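Local coordinates for uncharacterized conserved protein (Staphylococcus epidermidis, PDB 3FRM) that is of unknown function but carries a GNAT-type acetyltransferase domain and so may transfer an acetyl or related acyl group, at residues 27-32 and 65-70; 40-45 and 54-59; 140-145 and 226-231; 221-226 and 238-243. All blocks are in the same frame, centred on the assembly; numbering follows the deposited sequence.

Interaction 1. Residues 27-32 and 65-70; sequences IYLLPP and LNQSSY
Pro31 and Gln67 bring the two backbones closest, their CA atoms 6.0 Å apart, where the end of strand 25-29 runs out into a loop beside the C-terminus of helix 50-66. Gln67 is the first residue to leave helical geometry. Ser68, with a positive phi of 64°, is the C-prime residue of a Schellman motif in which Ser69 N bonds back to His64 O and Ser68 N to Leu65 O. A water joins the segments, donating to both Pro31 O and Gln67 O, each 2.7 Å from it. The side chain of Gln67 does the rest. Its CG sits between the backbone N and the carbonyl carbon (chi1 62°), and the chain then extends straight, carrying the amide across to the loop. Gln67 OE1 rests against Pro31, 3.2 Å from Pro31 CA and 3.3 Å from Pro31 CG, and lies 3.6 Å from Leu29 CG, so a polar oxygen is packed among carbon atoms. The nitrogen of the amide is well satisfied. Gln67 NE2 gives a nearly straight bond to Ser69 OG (2.9 Å, 168°), which lies close to the amide plane, and is also bonded to Asn40 OD1; this pair fixes the rotation of the amide and tells its oxygen from its nitrogen. Asn40 OD1 takes Leu30 N as well, tying loop and helix end to one carboxamide. Around this junction strand 25-29 lies between strands 17-21 and 41-44 in the sheet, while Leu29 packs on Met63 and His64 of helix 50-66.

Interaction 2. Residues 40-45 and 54-59; sequences NTWIYK and LKDIEV
Asp56 meets two aromatic side chains from strand 41-44, turning its carboxylate about 40° from the plane of each ring. Toward Tyr44 it is a polar meeting at the ring's edge: Tyr44 OH donates to Asp56 OD2, 2.7 Å away, where it meets the anti lone pair of that oxygen. Toward Trp42 it is a close carbon contact, the two side chains crossing at about a right angle, with Trp42 CZ3 3.3 Å from Asp56 CG and 3.4 Å from Asp56 CB. Trp42 CG lies anti to the carbonyl carbon, beside the backbone N, which carries the indole toward the helix. Asp56 O stands over one indole face near its rim. Strand 41-44 and helix 50-66 are the first two elements of a beta-alpha-beta unit completed by the parallel strand 72-75; the local axes run in roughly opposite directions (149°) and pass 10.7 Å apart. One turn beyond Asp56, Val59 CB lies 4.0 Å from Trp42 CZ2, meeting the ring obliquely. The other carboxylate oxygen, Asp56 OD1, forms a salt bridge with Arg24 NH1, which together with the tyrosine hydroxyl would probably keep this buried acid ionised. Tyr44 also packs its ring near that of Phe76, with planes about 20° apart.

Interaction 3. Residues 140-145 and 226-231; sequences ARPFGD and DGKDTA
Beside the place where Lys228 touches Pro142, the shortest polar bond is the salt bridge from Arg141 NH1 to Asp145 OD2, 2.8 Å long and bent to 138° at the hydrogen. The bond tilts out of the guanidinium plane and meets the carboxylate on its anti side. It spans a type I beta turn from Arg141 to Gly144, closed by the backbone bond Gly144 N to Arg141 O at 3.1 Å, and Gly144 then serves as N-cap of helix 145-158. Facing this turn is the loop between strand 221-225 and helix 232-237 of the GNAT fold, so the contact joins two surface loops, the first being the connection between helices 129-136 and 145-158. In the second loop Lys228 is the centre of an inverse gamma turn. The helix ahead is prepared by Asp229, whose OD1 accepts from Ala231 N (3.1 Å) in a capping bond. Lys228 alone carries the second loop's share of the contact. Its side chain, which leaves the backbone toward the turn, is modelled with bends at chi2 and chi3; the nearly eclipsed chi3 (-9°) is doubtful. The amino end meets hydrocarbon and makes no polar bond with the turn. Phe143, next to Pro142, has the proline's CG over one face near the rim and meets the rings of Tyr37 and Tyr147. Lys228 CE runs 3.9 Å from Pro142 CB, and Lys228 NZ ends 3.5 Å from the same Pro142 CB, with Ala140 CB 3.9 Å from Lys228 NZ.

Interaction 4. Residues 221-226 and 238-243; sequences VILVAD and QGYVYQ
Tyr240, the residue whose ring meets Leu223 and Val221, is reached after the chain comes off helix 232-237. The chain passes Gln238, and Gly239, the first residue to leave helical angles, turns it away with a positive phi of 109° in a Schellman motif. Tyr240 follows. Its CG is anti to the carbonyl carbon, beside the backbone N (chi1 -86°), which sends the ring across toward strand 221-225. Leu223 CD2 sits over one face, 3.8 Å from the ring centroid and 28° off the normal: a CH-pi contact displaced toward the rim, where Leu223 CD2 is 3.4 Å from Tyr240 CE1. At the far end of the ring, Val221 CG2 lies 3.6 Å from Tyr240 OH. Ile105, Leu110 and Ile190 also pack on Tyr240, and its ring meets that of Tyr235 edge-to-face. Val241 begins strand 241-251, which runs parallel to strand 221-225 with strand 96-105 between them, so helix 232-237 forms the link of a beta-alpha-beta crossover that skips one strand. Tyr242 packs on Arg237 of the second subunit, and Gln243 NE2 bonds to Met4 O. Between the two segments the chemistry is apolar: a leucine methyl on a pi face and a valine methyl beside the phenol oxygen, consistent with burial and dispersion holding Tyr240 against strand 221-225.

Overall arrangement
Interactions 1 and 2 form one cluster, their centres 13 Å apart: both use helix 50-66 and neighbouring strands 25-29 and 41-44, and Ile27 CD1 of the first packs 3.5 Å from Trp42 CZ2 of the second. Interactions 3 and 4 share Asp226 and lie 17 Å apart by centres. The long sheet connects interactions 1, 2 and 4, although 1 and 4 are 30 Å apart by centres, on opposite sides of the chain's centre. Helix 145-158, which starts at the turn of interaction 3, leads on to the sodium site of Tyr159, Asn160, Asp162 and Ile164.

Interaction 1. Residues 27-32 and 65-70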
loop_
_atom_site.group_PDB
_atom_site.type_symbol
_atom_site.label_atom_id
_atom_site.label_comp_id
_atom_site.label_asym_id
_atom_site.label_seq_id
_atom_site.Cartn_x
_atom_site.Cartn_y
_atom_site.Cartn_z
ATOM N N ILE A 27 -2.822 26.401 10.443
ATOM C CA ILE A 27 -3.794 26.555 9.344
ATOM C C ILE A 27 -3.104 27.036 8.049
ATOM O O ILE A 27 -2.394 28.016 8.085
ATOM C CB ILE A 27 -4.810 27.589 9.713
ATOM C CG1 ILE A 27 -5.607 27.128 10.949
ATOM C CG2 ILE A 27 -5.675 27.970 8.495
ATOM C CD1 ILE A 27 -6.810 28.033 11.226
ATOM N N TYR A 28 -3.283 26.334 6.931
ATOM C CA TYR A 28 -2.631 26.684 5.677
ATOM C C TYR A 28 -3.720 26.963 4.628
ATOM O O TYR A 28 -4.719 26.260 4.551
ATOM C CB TYR A 28 -1.787 25.524 5.222
ATOM C CG TYR A 28 -0.507 25.328 6.007
ATOM C CD1 TYR A 28 0.697 25.811 5.518
ATOM C CD2 TYR A 28 -0.514 24.695 7.234
ATOM C CE1 TYR A 28 1.896 25.640 6.222
ATOM C CE2 TYR A 28 0.667 24.534 7.971
ATOM C CZ TYR A 28 1.874 25.010 7.434
ATOM O OH TYR A 28 3.059 24.871 8.116
ATOM N N LEU A 29 -3.472 27.982 3.810
ATOM C CA LEU A 29 -4.277 28.414 2.736
ATOM C C LEU A 29 -3.351 28.908 1.622
ATOM O O LEU A 29 -2.250 29.403 1.899
ATOM C CB LEU A 29 -5.067 29.613 3.204
ATOM C CG LEU A 29 -6.524 29.622 3.630
ATOM C CD1 LEU A 29 -6.976 28.415 4.387
ATOM C CD2 LEU A 29 -6.644 30.853 4.468
ATOM N N LEU A 30 -3.833 28.827 0.380
ATOM C CA LEU A 30 -3.191 29.426 -0.740
ATOM C C LEU A 30 -4.308 30.093 -1.561
ATOM O O LEU A 30 -4.863 29.511 -2.509
ATOM C CB LEU A 30 -2.437 28.389 -1.548
ATOM C CG LEU A 30 -1.508 28.880 -2.679
ATOM C CD1 LEU A 30 -0.420 29.815 -2.198
ATOM C CD2 LEU A 30 -0.805 27.703 -3.391
ATOM N N PRO A 31 -4.649 31.333 -1.188
ATOM C CA PRO A 31 -5.791 32.057 -1.713
ATOM C C PRO A 31 -5.852 32.209 -3.250
ATOM O O PRO A 31 -6.948 32.185 -3.810
ATOM C CB PRO A 31 -5.713 33.397 -0.977
ATOM C CG PRO A 31 -5.087 33.033 0.347
ATOM C CD PRO A 31 -4.043 32.015 -0.025
ATOM N N PRO A 32 -4.699 32.362 -3.920
ATOM C CA PRO A 32 -4.717 32.371 -5.389
ATOM C C PRO A 32 -4.954 30.990 -6.003
ATOM O O PRO A 32 -5.202 30.900 -7.217
ATOM C CB PRO A 32 -3.294 32.841 -5.761
ATOM C CG PRO A 32 -2.884 33.648 -4.616
ATOM C CD PRO A 32 -3.398 32.854 -3.425
ATOM N N LEU A 65 -14.892 28.854 2.000
ATOM C CA LEU A 65 -15.893 29.459 1.111
ATOM C C LEU A 65 -15.560 30.913 0.772
ATOM O O LEU A 65 -15.853 31.392 -0.311
ATOM C CB LEU A 65 -17.300 29.364 1.687
ATOM C CG LEU A 65 -17.900 27.967 1.634
ATOM C CD1 LEU A 65 -19.233 27.935 2.426
ATOM C CD2 LEU A 65 -18.127 27.580 0.162
ATOM N N ASN A 66 -14.970 31.633 1.727
ATOM C CA ASN A 66 -14.557 33.006 1.457
ATOM C C ASN A 66 -13.579 33.165 0.263
ATOM O O ASN A 66 -13.632 34.172 -0.420
ATOM C CB ASN A 66 -14.003 33.636 2.720
ATOM C CG ASN A 66 -13.601 35.087 2.532
ATOM O OD1 ASN A 66 -14.446 35.982 2.381
ATOM N ND2 ASN A 66 -12.289 35.332 2.594
ATOM N N GLN A 67 -12.702 32.187 0.029
ATOM C CA GLN A 67 -11.768 32.244 -1.092
ATOM C C GLN A 67 -12.216 31.297 -2.196
ATOM O O GLN A 67 -11.428 30.984 -3.067
ATOM C CB GLN A 67 -10.291 31.926 -0.654
ATOM C CG GLN A 67 -10.056 30.515 -0.063
ATOM C CD GLN A 67 -8.570 30.173 0.260
ATOM O OE1 GLN A 67 -7.769 31.056 0.615
ATOM N NE2 GLN A 67 -8.216 28.877 0.173
ATOM N N SER A 68 -13.472 30.821 -2.159
ATOM C CA SER A 68 -13.947 29.915 -3.194
ATOM C C SER A 68 -13.199 28.576 -3.231
ATOM O O SER A 68 -12.969 28.035 -4.322
ATOM C CB SER A 68 -13.827 30.603 -4.574
ATOM O OG SER A 68 -14.654 31.770 -4.638
ATOM N N SER A 69 -12.775 28.082 -2.060
ATOM C CA SER A 69 -12.353 26.711 -1.833
ATOM C C SER A 69 -13.623 25.941 -1.411
ATOM O O SER A 69 -14.468 26.480 -0.673
ATOM C CB SER A 69 -11.393 26.703 -0.649
ATOM O OG SER A 69 -10.026 26.936 -1.028
ATOM N N TYR A 70 -13.805 24.704 -1.855
ATOM C CA TYR A 70 -15.098 24.043 -1.608
ATOM C C TYR A 70 -14.987 22.722 -0.873
ATOM O O TYR A 70 -15.995 22.014 -0.736
ATOM C CB TYR A 70 -15.914 23.871 -2.899
ATOM C CG TYR A 70 -16.092 25.178 -3.647
ATOM C CD1 TYR A 70 -16.874 26.210 -3.112
ATOM C CD2 TYR A 70 -15.472 25.377 -4.891
ATOM C CE1 TYR A 70 -17.036 27.399 -3.769
ATOM C CE2 TYR A 70 -15.625 26.554 -5.576
ATOM C CZ TYR A 70 -16.410 27.561 -5.006
ATOM O OH TYR A 70 -16.528 28.728 -5.676
HETATM O O HOH W 1 -9.594 32.568 -4.163
#

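Interaction 2. Residues 40-45 and 54-59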
loop_
_atom_site.group_PDB
_atom_site.type_symbol
_atom_site.label_atom_id
_atom_site.label_comp_id
_atom_site.label_asym_id
_atom_site.label_seq_id
_atom_site.Cartn_x
_atom_site.Cartn_y
_atom_site.Cartn_z
ATOM N N ASN A 40 -4.540 23.773 1.203
ATOM C CA ASN A 40 -5.615 24.387 1.956
ATOM C C ASN A 40 -6.162 23.447 3.047
ATOM O O ASN A 40 -7.079 22.652 2.836
ATOM C CB ASN A 40 -6.717 24.906 1.020
ATOM C CG ASN A 40 -6.212 25.996 0.009
ATOM O OD1 ASN A 40 -6.098 27.171 0.363
ATOM N ND2 ASN A 40 -5.973 25.606 -1.255
ATOM N N THR A 41 -5.615 23.540 4.243
ATOM C CA THR A 41 -5.883 22.491 5.195
ATOM C C THR A 41 -5.447 22.901 6.601
ATOM O O THR A 41 -4.662 23.823 6.776
ATOM C CB THR A 41 -5.155 21.162 4.734
ATOM O OG1 THR A 41 -5.745 20.015 5.385
ATOM C CG2 THR A 41 -3.644 21.219 4.967
ATOM N N TRP A 42 -5.979 22.202 7.596
ATOM C CA TRP A 42 -5.570 22.353 8.946
ATOM C C TRP A 42 -4.662 21.169 9.332
ATOM O O TRP A 42 -5.035 20.033 9.094
ATOM C CB TRP A 42 -6.798 22.281 9.846
ATOM C CG TRP A 42 -7.534 23.507 10.015
ATOM C CD1 TRP A 42 -7.911 24.417 9.021
ATOM C CD2 TRP A 42 -8.136 23.961 11.226
ATOM N NE1 TRP A 42 -8.672 25.426 9.587
ATOM C CE2 TRP A 42 -8.839 25.167 10.925
ATOM C CE3 TRP A 42 -8.158 23.475 12.527
ATOM C CZ2 TRP A 42 -9.528 25.894 11.892
ATOM C CZ3 TRP A 42 -8.843 24.208 13.480
ATOM C CH2 TRP A 42 -9.503 25.411 13.159
ATOM N N ILE A 43 -3.502 21.451 9.932
ATOM C CA ILE A 43 -2.611 20.424 10.461
ATOM C C ILE A 43 -2.747 20.486 11.992
ATOM O O ILE A 43 -2.285 21.419 12.609
ATOM C CB ILE A 43 -1.160 20.700 10.088
ATOM C CG1 ILE A 43 -1.003 21.088 8.603
ATOM C CG2 ILE A 43 -0.212 19.503 10.429
ATOM C CD1 ILE A 43 -1.411 20.039 7.633
ATOM N N TYR A 44 -3.379 19.506 12.622
ATOM C CA TYR A 44 -3.450 19.526 14.090
ATOM C C TYR A 44 -2.095 19.159 14.696
ATOM O O TYR A 44 -1.388 18.301 14.173
ATOM C CB TYR A 44 -4.504 18.556 14.640
ATOM C CG TYR A 44 -5.950 19.003 14.522
ATOM C CD1 TYR A 44 -6.456 20.037 15.306
ATOM C CD2 TYR A 44 -6.816 18.370 13.663
ATOM C CE1 TYR A 44 -7.757 20.444 15.218
ATOM C CE2 TYR A 44 -8.182 18.783 13.579
ATOM C CZ TYR A 44 -8.612 19.817 14.345
ATOM O OH TYR A 44 -9.909 20.190 14.263
ATOM N N LYS A 45 -1.770 19.806 15.812
ATOM C CA LYS A 45 -0.669 19.436 16.654
ATOM C C LYS A 45 -1.150 18.665 17.889
ATOM O O LYS A 45 -0.490 17.719 18.333
ATOM C CB LYS A 45 0.101 20.684 17.033
ATOM C CG LYS A 45 0.939 21.149 15.834
ATOM C CD LYS A 45 1.233 22.649 15.789
ATOM C CE LYS A 45 2.504 22.974 16.539
ATOM N NZ LYS A 45 2.523 24.431 16.859
ATOM N N LEU A 54 -15.967 20.169 15.791
ATOM C CA LEU A 54 -17.186 20.771 15.181
ATOM C C LEU A 54 -17.055 22.267 14.949
ATOM O O LEU A 54 -17.463 22.824 13.891
ATOM C CB LEU A 54 -18.404 20.523 16.078
ATOM C CG LEU A 54 -19.306 19.344 15.732
ATOM C CD1 LEU A 54 -18.651 18.285 14.874
ATOM C CD2 LEU A 54 -19.903 18.724 17.007
ATOM N N LYS A 55 -16.494 22.906 15.974
ATOM C CA LYS A 55 -16.171 24.312 15.935
ATOM C C LYS A 55 -15.130 24.588 14.863
ATOM O O LYS A 55 -15.263 25.569 14.154
ATOM C CB LYS A 55 -15.688 24.775 17.311
ATOM C CG LYS A 55 -16.828 25.047 18.299
ATOM C CD LYS A 55 -16.363 25.015 19.726
ATOM C CE LYS A 55 -17.570 24.910 20.645
ATOM N NZ LYS A 55 -17.229 24.261 21.980
ATOM N N ASP A 56 -14.161 23.686 14.689
ATOM C CA ASP A 56 -13.077 23.885 13.730
ATOM C C ASP A 56 -13.605 23.674 12.309
ATOM O O ASP A 56 -13.165 24.323 11.346
ATOM C CB ASP A 56 -11.920 22.939 14.015
ATOM C CG ASP A 56 -11.276 23.159 15.398
ATOM O OD1 ASP A 56 -11.423 24.235 16.005
ATOM O OD2 ASP A 56 -10.563 22.245 15.870
ATOM N N ILE A 57 -14.588 22.791 12.180
ATOM C CA ILE A 57 -15.294 22.663 10.904
ATOM C C ILE A 57 -15.877 23.961 10.457
ATOM O O ILE A 57 -15.832 24.287 9.263
ATOM C CB ILE A 57 -16.403 21.624 10.966
ATOM C CG1 ILE A 57 -15.798 20.278 10.603
ATOM C CG2 ILE A 57 -17.516 21.914 9.952
ATOM C CD1 ILE A 57 -16.448 19.141 11.319
ATOM N N GLU A 58 -16.428 24.706 11.410
ATOM C CA GLU A 58 -17.191 25.919 11.068
ATOM C C GLU A 58 -16.269 27.043 10.610
ATOM O O GLU A 58 -16.461 27.577 9.566
ATOM C CB GLU A 58 -18.072 26.358 12.231
ATOM C CG GLU A 58 -19.267 25.452 12.485
ATOM C CD GLU A 58 -20.081 25.199 11.204
ATOM O OE1 GLU A 58 -20.551 26.171 10.546
ATOM O OE2 GLU A 58 -20.248 24.006 10.850
ATOM N N VAL A 59 -15.254 27.346 11.403
ATOM C CA VAL A 59 -14.104 28.143 10.996
ATOM C C VAL A 59 -13.596 27.797 9.627
ATOM O O VAL A 59 -13.559 28.674 8.788
ATOM C CB VAL A 59 -12.892 28.077 12.003
ATOM C CG1 VAL A 59 -11.877 29.159 11.636
ATOM C CG2 VAL A 59 -13.372 28.337 13.382
#

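Interaction 3. Residues 140-145 and 226-231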
loop_
_atom_site.group_PDB
_atom_site.type_symbol
_atom_site.label_atom_id
_atom_site.label_comp_id
_atom_site.label_asym_id
_atom_site.label_seq_id
_atom_site.Cartn_x
_atom_site.Cartn_y
_atom_site.Cartn_z
ATOM N N ALA A 140 -2.211 8.520 -11.893
ATOM C CA ALA A 140 -3.566 8.376 -11.355
ATOM C C ALA A 140 -4.187 9.764 -11.153
ATOM O O ALA A 140 -3.493 10.738 -10.824
ATOM C CB ALA A 140 -3.550 7.581 -10.022
ATOM N N ARG A 141 -5.492 9.881 -11.375
ATOM C CA ARG A 141 -6.140 11.150 -11.126
ATOM C C ARG A 141 -7.286 10.973 -10.140
ATOM O O ARG A 141 -8.454 10.864 -10.546
ATOM C CB ARG A 141 -6.599 11.758 -12.419
ATOM C CG ARG A 141 -5.476 12.075 -13.352
ATOM C CD ARG A 141 -6.019 12.662 -14.632
ATOM N NE ARG A 141 -4.958 12.792 -15.608
ATOM C CZ ARG A 141 -5.087 13.330 -16.821
ATOM N NH1 ARG A 141 -6.289 13.854 -17.258
ATOM N NH2 ARG A 141 -4.002 13.341 -17.617
ATOM N N PRO A 142 -6.962 10.954 -8.831
ATOM C CA PRO A 142 -8.039 10.591 -7.928
ATOM C C PRO A 142 -9.155 11.609 -7.844
ATOM O O PRO A 142 -10.213 11.243 -7.365
ATOM C CB PRO A 142 -7.345 10.419 -6.557
ATOM C CG PRO A 142 -6.033 11.049 -6.703
ATOM C CD PRO A 142 -5.660 11.042 -8.149
ATOM N N PHE A 143 -8.920 12.857 -8.301
ATOM C CA PHE A 143 -9.917 13.935 -8.184
ATOM C C PHE A 143 -10.314 14.347 -9.574
ATOM O O PHE A 143 -10.837 15.423 -9.789
ATOM C CB PHE A 143 -9.403 15.146 -7.373
ATOM C CG PHE A 143 -8.768 14.771 -6.038
ATOM C CD1 PHE A 143 -9.525 14.207 -5.016
ATOM C CD2 PHE A 143 -7.410 14.988 -5.817
ATOM C CE1 PHE A 143 -8.930 13.845 -3.793
ATOM C CE2 PHE A 143 -6.813 14.660 -4.605
ATOM C CZ PHE A 143 -7.564 14.077 -3.590
ATOM N N GLY A 144 -10.052 13.488 -10.536
ATOM C CA GLY A 144 -10.521 13.786 -11.887
ATOM C C GLY A 144 -9.613 14.667 -12.699
ATOM O O GLY A 144 -8.634 15.217 -12.194
ATOM N N ASP A 145 -9.968 14.798 -13.969
ATOM C CA ASP A 145 -9.143 15.390 -15.020
ATOM C C ASP A 145 -8.854 16.866 -14.831
ATOM O O ASP A 145 -7.688 17.309 -14.900
ATOM C CB ASP A 145 -9.828 15.185 -16.405
ATOM C CG ASP A 145 -9.925 13.708 -16.781
ATOM O OD1 ASP A 145 -11.016 13.254 -17.198
ATOM O OD2 ASP A 145 -8.911 12.963 -16.600
ATOM N N ASP A 226 0.673 8.287 0.943
ATOM C CA ASP A 226 -0.609 7.839 1.462
ATOM C C ASP A 226 -1.042 6.461 0.960
ATOM O O ASP A 226 -0.210 5.708 0.413
ATOM C CB ASP A 226 -1.701 8.893 1.296
ATOM C CG ASP A 226 -1.937 9.254 -0.146
ATOM O OD1 ASP A 226 -1.907 8.315 -0.976
ATOM O OD2 ASP A 226 -2.165 10.461 -0.441
ATOM N N GLY A 227 -2.331 6.126 1.190
ATOM C CA GLY A 227 -2.928 4.825 0.820
ATOM C C GLY A 227 -3.045 4.626 -0.691
ATOM O O GLY A 227 -2.876 3.516 -1.194
ATOM N N LYS A 228 -3.323 5.695 -1.434
ATOM C CA LYS A 228 -3.360 5.587 -2.907
ATOM C C LYS A 228 -2.005 5.952 -3.514
ATOM O O LYS A 228 -1.893 6.860 -4.359
ATOM C CB LYS A 228 -4.478 6.425 -3.525
ATOM C CG LYS A 228 -5.831 5.696 -3.709
ATOM C CD LYS A 228 -6.458 5.891 -5.158
ATOM C CE LYS A 228 -5.745 6.949 -6.077
ATOM N NZ LYS A 228 -6.410 7.131 -7.435
ATOM N N ASP A 229 -0.973 5.261 -3.056
ATOM C CA ASP A 229 0.362 5.495 -3.576
ATOM C C ASP A 229 0.966 4.130 -3.933
ATOM O O ASP A 229 1.239 3.257 -3.080
ATOM C CB ASP A 229 1.213 6.294 -2.578
ATOM C CG ASP A 229 2.504 6.862 -3.191
ATOM O OD1 ASP A 229 3.085 6.284 -4.165
ATOM O OD2 ASP A 229 2.960 7.898 -2.651
ATOM N N THR A 230 1.146 3.968 -5.228
ATOM C CA THR A 230 1.497 2.697 -5.792
ATOM C C THR A 230 3.012 2.547 -5.801
ATOM O O THR A 230 3.519 1.448 -6.015
ATOM C CB THR A 230 0.912 2.590 -7.199
ATOM O OG1 THR A 230 0.820 3.910 -7.753
ATOM C CG2 THR A 230 -0.498 2.005 -7.133
ATOM N N ALA A 231 3.738 3.637 -5.558
ATOM C CA ALA A 231 5.186 3.558 -5.494
ATOM C C ALA A 231 5.700 2.886 -4.188
ATOM O O ALA A 231 6.852 2.461 -4.125
ATOM C CB ALA A 231 5.794 4.925 -5.677
#

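Interaction 4. Residues 221-226 and 238-243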
loop_
_atom_site.group_PDB
_atom_site.type_symbol
_atom_site.label_atom_id
_atom_site.label_comp_id
_atom_site.label_asym_id
_atom_site.label_seq_id
_atom_site.Cartn_x
_atom_site.Cartn_y
_atom_site.Cartn_z
ATOM N N VAL A 221 17.235 11.034 3.192
ATOM C CA VAL A 221 16.171 11.349 2.280
ATOM C C VAL A 221 14.830 10.781 2.706
ATOM O O VAL A 221 14.770 9.639 3.205
ATOM C CB VAL A 221 16.556 11.250 0.763
ATOM C CG1 VAL A 221 17.832 10.516 0.540
ATOM C CG2 VAL A 221 15.348 10.811 -0.157
ATOM N N ILE A 222 13.800 11.621 2.584
ATOM C CA ILE A 222 12.559 11.369 3.216
ATOM C C ILE A 222 11.391 11.746 2.310
ATOM O O ILE A 222 11.531 12.544 1.340
ATOM C CB ILE A 222 12.430 12.202 4.514
ATOM C CG1 ILE A 222 12.024 13.653 4.183
ATOM C CG2 ILE A 222 13.708 12.076 5.377
ATOM C CD1 ILE A 222 11.911 14.576 5.365
ATOM N N LEU A 223 10.259 11.123 2.615
ATOM C CA LEU A 223 9.059 11.248 1.842
ATOM C C LEU A 223 7.882 10.850 2.699
ATOM O O LEU A 223 8.055 10.125 3.716
ATOM C CB LEU A 223 9.109 10.348 0.634
ATOM C CG LEU A 223 9.041 8.847 0.849
ATOM C CD1 LEU A 223 7.604 8.409 0.629
ATOM C CD2 LEU A 223 9.970 8.128 -0.131
ATOM N N VAL A 224 6.710 11.293 2.251
ATOM C CA VAL A 224 5.479 10.898 2.838
ATOM C C VAL A 224 4.622 10.271 1.776
ATOM O O VAL A 224 4.504 10.798 0.723
ATOM C CB VAL A 224 4.746 12.127 3.409
ATOM C CG1 VAL A 224 3.247 11.955 3.316
ATOM C CG2 VAL A 224 5.182 12.404 4.860
ATOM N N ALA A 225 3.971 9.157 2.074
ATOM C CA ALA A 225 3.063 8.502 1.111
ATOM C C ALA A 225 1.742 8.183 1.731
ATOM O O ALA A 225 1.687 7.794 2.921
ATOM C CB ALA A 225 3.682 7.209 0.592
ATOM N N ASP A 226 0.673 8.287 0.943
ATOM C CA ASP A 226 -0.609 7.839 1.462
ATOM C C ASP A 226 -1.042 6.461 0.960
ATOM O O ASP A 226 -0.210 5.708 0.413
ATOM C CB ASP A 226 -1.701 8.893 1.296
ATOM C CG ASP A 226 -1.937 9.254 -0.146
ATOM O OD1 ASP A 226 -1.907 8.315 -0.976
ATOM O OD2 ASP A 226 -2.165 10.461 -0.441
ATOM N N GLN A 238 13.161 -0.942 -1.906
ATOM C CA GLN A 238 14.294 -0.048 -1.984
ATOM C C GLN A 238 15.028 0.182 -0.644
ATOM O O GLN A 238 16.101 0.720 -0.651
ATOM C CB GLN A 238 13.871 1.275 -2.629
ATOM C CG GLN A 238 14.402 1.425 -3.987
ATOM C CD GLN A 238 13.560 2.291 -4.908
ATOM O OE1 GLN A 238 13.690 2.183 -6.128
ATOM N NE2 GLN A 238 12.701 3.131 -4.357
ATOM N N GLY A 239 14.443 -0.186 0.490
ATOM C CA GLY A 239 15.121 -0.041 1.767
ATOM C C GLY A 239 14.594 1.054 2.704
ATOM O O GLY A 239 15.142 1.229 3.808
ATOM N N TYR A 240 13.557 1.792 2.288
ATOM C CA TYR A 240 13.067 2.897 3.112
ATOM C C TYR A 240 12.554 2.315 4.393
ATOM O O TYR A 240 11.961 1.242 4.364
ATOM C CB TYR A 240 11.902 3.645 2.440
ATOM C CG TYR A 240 12.345 4.727 1.498
ATOM C CD1 TYR A 240 12.482 6.020 1.936
ATOM C CD2 TYR A 240 12.672 4.438 0.161
ATOM C CE1 TYR A 240 12.946 7.000 1.082
ATOM C CE2 TYR A 240 13.104 5.431 -0.721
ATOM C CZ TYR A 240 13.224 6.708 -0.241
ATOM O OH TYR A 240 13.620 7.727 -1.065
ATOM N N VAL A 241 12.817 2.989 5.515
ATOM C CA VAL A 241 12.265 2.603 6.793
ATOM C C VAL A 241 11.064 3.456 7.216
ATOM O O VAL A 241 11.060 4.666 7.146
ATOM C CB VAL A 241 13.364 2.353 7.928
ATOM C CG1 VAL A 241 14.837 2.382 7.415
ATOM C CG2 VAL A 241 13.091 3.167 9.258
ATOM N N TYR A 242 9.997 2.765 7.555
ATOM C CA TYR A 242 8.784 3.312 8.050
ATOM C C TYR A 242 9.050 4.004 9.361
ATOM O O TYR A 242 9.661 3.394 10.276
ATOM C CB TYR A 242 7.813 2.165 8.292
ATOM C CG TYR A 242 6.486 2.578 8.926
ATOM C CD1 TYR A 242 5.494 3.168 8.157
ATOM C CD2 TYR A 242 6.257 2.385 10.267
ATOM C CE1 TYR A 242 4.261 3.542 8.697
ATOM C CE2 TYR A 242 5.039 2.755 10.849
ATOM C CZ TYR A 242 4.045 3.318 10.049
ATOM O OH TYR A 242 2.851 3.660 10.595
ATOM N N GLN A 243 8.576 5.249 9.477
ATOM C CA GLN A 243 8.805 6.053 10.682
ATOM C C GLN A 243 7.619 6.898 11.185
ATOM O O GLN A 243 7.842 8.030 11.637
ATOM C CB GLN A 243 9.945 7.031 10.398
ATOM C CG GLN A 243 10.530 7.677 11.659
ATOM C CD GLN A 243 12.011 7.594 11.636
ATOM O OE1 GLN A 243 12.557 6.509 11.453
ATOM N NE2 GLN A 243 12.686 8.732 11.801
#